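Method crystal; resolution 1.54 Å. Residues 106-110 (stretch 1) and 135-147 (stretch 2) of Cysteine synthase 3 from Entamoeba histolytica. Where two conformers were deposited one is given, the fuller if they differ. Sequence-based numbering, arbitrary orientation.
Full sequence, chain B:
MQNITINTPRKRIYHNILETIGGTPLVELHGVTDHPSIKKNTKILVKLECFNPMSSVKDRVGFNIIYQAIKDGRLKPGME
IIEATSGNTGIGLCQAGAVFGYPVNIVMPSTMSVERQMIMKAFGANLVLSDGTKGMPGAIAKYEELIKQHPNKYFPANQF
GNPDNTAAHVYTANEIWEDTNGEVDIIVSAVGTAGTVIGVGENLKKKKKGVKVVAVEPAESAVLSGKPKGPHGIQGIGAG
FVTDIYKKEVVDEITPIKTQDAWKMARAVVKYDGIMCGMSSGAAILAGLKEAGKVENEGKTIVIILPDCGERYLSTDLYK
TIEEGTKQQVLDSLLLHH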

ATOM      1  N   ILE B 106     -16.147   1.023 -16.079  1.00 18.87           N
ATOM      2  CA  ILE B 106     -15.993   2.264 -15.325  1.00 17.72           C
ATOM      3  C   ILE B 106     -16.098   3.436 -16.286  1.00 18.44           C
ATOM      4  O   ILE B 106     -15.357   3.500 -17.276  1.00 20.61           O
ATOM      5  CB  ILE B 106     -14.645   2.319 -14.579  1.00 18.71           C
ATOM      6  CG1 ILE B 106     -14.477   1.111 -13.650  1.00 19.95           C
ATOM      7  CG2 ILE B 106     -14.490   3.669 -13.858  1.00 20.42           C
ATOM      8  CD1 ILE B 106     -15.456   1.017 -12.524  1.00 17.66           C
ATOM      9  N   VAL B 107     -17.004   4.369 -15.986  1.00 20.48           N
ATOM     10  CA  VAL B 107     -17.227   5.554 -16.807  1.00 21.52           C
ATOM     11  C   VAL B 107     -16.541   6.740 -16.144  1.00 20.46           C
ATOM     12  O   VAL B 107     -16.776   7.010 -14.962  1.00 21.97           O
ATOM     13  CB  VAL B 107     -18.728   5.832 -16.985  1.00 22.33           C
ATOM     14  CG1 VAL B 107     -18.929   6.923 -18.015  1.00 24.18           C
ATOM     15  CG2 VAL B 107     -19.456   4.547 -17.373  1.00 26.22           C
ATOM     16  N   MET B 108     -15.712   7.453 -16.898  0.66 24.06           N
ATOM     17  CA  MET B 108     -14.972   8.596 -16.372  0.66 24.08           C
ATOM     18  C   MET B 108     -14.561   9.481 -17.546  0.66 22.99           C
ATOM     19  O   MET B 108     -14.463   9.004 -18.678  0.66 24.10           O
ATOM     20  CB  MET B 108     -13.731   8.134 -15.595  0.66 24.44           C
ATOM     21  CG  MET B 108     -12.856   7.206 -16.415  0.66 20.49           C
ATOM     22  SD  MET B 108     -11.645   6.346 -15.411  0.66 26.80           S
ATOM     23  CE  MET B 108     -10.980   7.730 -14.486  0.66 24.57           C
ATOM     24  N   PRO B 109     -14.309  10.771 -17.293  1.00 23.88           N
ATOM     25  CA  PRO B 109     -13.786  11.620 -18.380  1.00 27.87           C
ATOM     26  C   PRO B 109     -12.378  11.192 -18.765  1.00 25.43           C
ATOM     27  O   PRO B 109     -11.586  10.767 -17.920  1.00 25.90           O
ATOM     28  CB  PRO B 109     -13.799  13.027 -17.763  1.00 28.83           C
ATOM     29  CG  PRO B 109     -14.685  12.926 -16.561  1.00 23.84           C
ATOM     30  CD  PRO B 109     -14.516  11.526 -16.057  1.00 23.21           C
ATOM     31  N   SER B 110     -12.068  11.310 -20.065  1.00 32.20           N
ATOM     32  CA  SER B 110     -10.848  10.711 -20.605  1.00 30.17           C
ATOM     33  C   SER B 110      -9.589  11.261 -19.942  1.00 32.07           C
ATOM     34  O   SER B 110      -8.572  10.561 -19.861  1.00 32.95           O
ATOM     35  CB  SER B 110     -10.777  10.931 -22.117  1.00 30.44           C
ATOM     36  OG  SER B 110     -10.374  12.260 -22.423  1.00 33.90           O
ATOM     37  N   GLY B 135     -15.927  16.985 -19.038  1.00 31.96           N
ATOM     38  CA  GLY B 135     -15.888  16.841 -17.596  1.00 33.84           C
ATOM     39  C   GLY B 135     -16.785  15.723 -17.071  1.00 37.83           C
ATOM     40  O   GLY B 135     -17.271  14.863 -17.800  1.00 34.66           O
ATOM     41  N   MET B 136     -16.996  15.760 -15.756  1.00 38.40           N
ATOM     42  CA  MET B 136     -17.833  14.736 -15.138  1.00 36.88           C
ATOM     43  C   MET B 136     -19.284  14.774 -15.614  1.00 39.98           C
ATOM     44  O   MET B 136     -19.893  13.694 -15.717  1.00 39.86           O
ATOM     45  CB  MET B 136     -17.756  14.843 -13.614  1.00 43.02           C
ATOM     46  CG  MET B 136     -18.348  13.626 -12.925  1.00 53.70           C
ATOM     47  SD  MET B 136     -17.873  13.467 -11.198  1.00 88.73           S
ATOM     48  CE  MET B 136     -18.745  14.854 -10.478  1.00 58.64           C
ATOM     49  N   PRO B 137     -19.902  15.930 -15.908  1.00 43.83           N
ATOM     50  CA  PRO B 137     -21.225  15.881 -16.552  1.00 37.66           C
ATOM     51  C   PRO B 137     -21.242  15.019 -17.803  1.00 38.46           C
ATOM     52  O   PRO B 137     -22.223  14.306 -18.045  1.00 33.44           O
ATOM     53  CB  PRO B 137     -21.509  17.355 -16.862  1.00 38.91           C
ATOM     54  CG  PRO B 137     -20.790  18.093 -15.807  1.00 42.89           C
ATOM     55  CD  PRO B 137     -19.526  17.313 -15.554  1.00 44.84           C
ATOM     56  N   GLY B 138     -20.170  15.051 -18.597  1.00 32.05           N
ATOM     57  CA  GLY B 138     -20.087  14.154 -19.737  1.00 32.41           C
ATOM     58  C   GLY B 138     -20.028  12.695 -19.323  1.00 35.01           C
ATOM     59  O   GLY B 138     -20.574  11.824 -20.007  1.00 30.98           O
ATOM     60  N   ALA B 139     -19.370  12.407 -18.196  1.00 30.16           N
ATOM     61  CA  ALA B 139     -19.301  11.029 -17.719  1.00 26.51           C
ATOM     62  C   ALA B 139     -20.651  10.561 -17.196  1.00 36.02           C
ATOM     63  O   ALA B 139     -21.083   9.444 -17.500  1.00 33.38           O
ATOM     64  CB  ALA B 139     -18.225  10.894 -16.640  1.00 31.47           C
ATOM     65  N   ILE B 140     -21.334  11.400 -16.408  1.00 38.82           N
ATOM     66  CA  ILE B 140     -22.680  11.060 -15.951  1.00 35.17           C
ATOM     67  C   ILE B 140     -23.603  10.851 -17.142  1.00 35.39           C
ATOM     68  O   ILE B 140     -24.395   9.900 -17.176  1.00 34.06           O
ATOM     69  CB  ILE B 140     -23.224  12.148 -15.003  1.00 38.82           C
ATOM     70  CG1 ILE B 140     -22.359  12.262 -13.745  1.00 43.58           C
ATOM     71  CG2 ILE B 140     -24.679  11.862 -14.649  1.00 40.06           C
ATOM     72  CD1 ILE B 140     -22.730  11.290 -12.636  1.00 46.87           C
ATOM     73  N   ALA B 141     -23.502  11.726 -18.149  1.00 32.53           N
ATOM     74  CA  ALA B 141     -24.343  11.587 -19.335  1.00 36.87           C
ATOM     75  C   ALA B 141     -24.071  10.272 -20.057  1.00 36.46           C
ATOM     76  O   ALA B 141     -25.006   9.576 -20.473  1.00 35.91           O
ATOM     77  CB  ALA B 141     -24.127  12.769 -20.278  1.00 39.04           C
ATOM     78  N   LYS B 142     -22.795   9.914 -20.216  1.00 35.12           N
ATOM     79  CA  LYS B 142     -22.460   8.663 -20.887  1.00 30.68           C
ATOM     80  C   LYS B 142     -22.905   7.462 -20.063  1.00 32.26           C
ATOM     81  O   LYS B 142     -23.344   6.448 -20.617  1.00 32.11           O
ATOM     82  CB  LYS B 142     -20.955   8.603 -21.161  1.00 28.73           C
ATOM     83  CG  LYS B 142     -20.500   7.315 -21.825  1.00 32.71           C
ATOM     84  CD  LYS B 142     -21.105   7.165 -23.212  1.00 41.76           C
ATOM     85  CE  LYS B 142     -20.607   5.904 -23.895  1.00 45.99           C
ATOM     86  NZ  LYS B 142     -21.306   5.648 -25.186  1.00 48.59           N
ATOM     87  N   TYR B 143     -22.789   7.558 -18.736  1.00 30.19           N
ATOM     88  CA  TYR B 143     -23.225   6.467 -17.868  1.00 30.21           C
ATOM     89  C   TYR B 143     -24.720   6.216 -18.017  1.00 34.59           C
ATOM     90  O   TYR B 143     -25.154   5.071 -18.199  1.00 33.98           O
ATOM     91  CB  TYR B 143     -22.869   6.787 -16.415  1.00 30.79           C
ATOM     92  CG  TYR B 143     -23.464   5.833 -15.407  1.00 28.16           C
ATOM     93  CD1 TYR B 143     -24.741   6.042 -14.899  1.00 34.75           C
ATOM     94  CD2 TYR B 143     -22.754   4.724 -14.961  1.00 29.30           C
ATOM     95  CE1 TYR B 143     -25.296   5.178 -13.982  1.00 31.10           C
ATOM     96  CE2 TYR B 143     -23.300   3.857 -14.029  1.00 22.69           C
ATOM     97  CZ  TYR B 143     -24.575   4.086 -13.554  1.00 31.70           C
ATOM     98  OH  TYR B 143     -25.143   3.235 -12.637  1.00 27.51           O
ATOM     99  N   GLU B 144     -25.526   7.281 -17.926  1.00 37.39           N
ATOM    100  CA  GLU B 144     -26.977   7.131 -18.017  1.00 35.19           C
ATOM    101  C   GLU B 144     -27.385   6.566 -19.369  1.00 37.87           C
ATOM    102  O   GLU B 144     -28.294   5.732 -19.452  1.00 38.55           O
ATOM    103  CB  GLU B 144     -27.665   8.473 -17.769  1.00 31.88           C
ATOM    104  CG  GLU B 144     -27.472   9.047 -16.375  1.00 39.03           C
ATOM    105  CD  GLU B 144     -28.119   8.204 -15.289  1.00 49.65           C
ATOM    106  OE1 GLU B 144     -28.956   7.337 -15.618  1.00 59.19           O
ATOM    107  OE2 GLU B 144     -27.790   8.410 -14.099  1.00 46.07           O
ATOM    108  N   GLU B 145     -26.723   7.009 -20.439  1.00 32.67           N
ATOM    109  CA  GLU B 145     -26.985   6.455 -21.759  1.00 34.20           C
ATOM    110  C   GLU B 145     -26.703   4.958 -21.791  1.00 41.61           C
ATOM    111  O   GLU B 145     -27.465   4.187 -22.384  1.00 39.32           O
ATOM    112  CB  GLU B 145     -26.146   7.190 -22.805  1.00 40.58           C
ATOM    113  CG  GLU B 145     -26.100   6.527 -24.167  1.00 48.72           C
ATOM    114  CD  GLU B 145     -25.538   7.446 -25.235  1.00 53.21           C
ATOM    115  OE1 GLU B 145     -26.106   8.542 -25.434  1.00 62.20           O
ATOM    116  OE2 GLU B 145     -24.533   7.076 -25.875  1.00 51.69           O
ATOM    117  N   LEU B 146     -25.623   4.526 -21.136  1.00 33.98           N
ATOM    118  CA  LEU B 146     -25.274   3.109 -21.132  1.00 35.86           C
ATOM    119  C   LEU B 146     -26.291   2.286 -20.350  1.00 35.70           C
ATOM    120  O   LEU B 146     -26.675   1.194 -20.782  1.00 36.98           O
ATOM    121  CB  LEU B 146     -23.877   2.921 -20.546  1.00 29.47           C
ATOM    122  CG  LEU B 146     -22.709   3.207 -21.483  1.00 37.67           C
ATOM    123  CD1 LEU B 146     -21.397   3.143 -20.710  1.00 30.24           C
ATOM    124  CD2 LEU B 146     -22.697   2.226 -22.635  1.00 31.30           C
ATOM    125  N   ILE B 147     -26.724   2.786 -19.191  1.00 34.67           N
ATOM    126  CA  ILE B 147     -27.701   2.066 -18.378  1.00 31.77           C
ATOM    127  C   ILE B 147     -29.010   1.895 -19.138  1.00 40.17           C
ATOM    128  O   ILE B 147     -29.685   0.863 -19.019  1.00 36.92           O
ATOM    129  CB  ILE B 147     -27.912   2.795 -17.036  1.00 33.20           C
ATOM    130  CG1 ILE B 147     -26.641   2.728 -16.194  1.00 36.42           C
ATOM    131  CG2 ILE B 147     -29.090   2.207 -16.271  1.00 44.04           C
ATOM    132  CD1 ILE B 147     -26.529   1.457 -15.384  1.00 34.19           C
TER

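Residues 106-109 form the end of a β-strand that begins earlier in the chain, and the second stretch is largely α-helical, and its helix continues beyond I147. The two elements run roughly antiparallel, with an angle of 151° between their N-to-C directions, and their axes approach to 6.7 Å. The backbones come nearest at M108 and A139, whose CA atoms lie 5.1 Å apart. So close an approach is compatible with the small side chain of A139, which points toward the strand and ends at its methyl group. No hydrogen bond links the two stretches; the contact rests on packing and buries 288 Å² in total.

Within the helix the backbone makes a regular series of hydrogen bonds. Y143 N donates to A139 O at 2.8 Å and K142 N to G138 O at 2.9 Å, and the pattern continues to I147 N, which donates to Y143 O at 2.9 Å. Near the start of the stretch, A139 N lies 3.3 Å from G135 O in a hydrogen bond and also makes a weak one to M136 O at 2.8 Å. G135 has a phi of 65°, a positive value that by itself favours glycine.

Side chains alternate along the strand: V107 and P109 point toward the helix, whereas I106 and M108 point away. V107 has the largest share of the contact, with 97 Å² covered by the helix. V107 CG1 lies 3.4 Å from A139 O, so the methyl group rests against a carbonyl oxygen already engaged within the helix. V107 CG1 is also 4.1 Å from K142 CB and 4.0 Å from Y143 N. The other methyl reaches further along the helix, with V107 CG2 4.1 Å from both Y143 CD2 and L146 CD1. V107 CG2 meets the Y143 ring at its edge, near the ring plane, so this is apolar contact without stacking. V107 thus spans about two helical turns, from A139 to L146.

A139 is the helical residue most covered by the strand, and its CB serves several neighbours. A139 CB lies 3.8 Å from P109 CD, 4.0 Å from M108 CA and 4.3 Å from V107 CG1. The M108 contact is made through the strand backbone, since the M108 side chain turns away from the helix.

P109 packs against the beginning of the second stretch. Besides the contact of its CD with A139, P109 CG approaches G135 O at 3.5 Å and M136 N at 3.7 Å, so the ring packs through CG against the backbone there. The M136 side chain contributes little, as its end leads away from the strand.

K142 behaves similarly: its CA-to-CB bond points toward the strand, but the end of the chain leads away, and K142 NZ forms a salt bridge with E145 OE2 at 3.6 Å. Its charged end therefore stays clear of the apolar surface around V107, while its CB remains in contact with it.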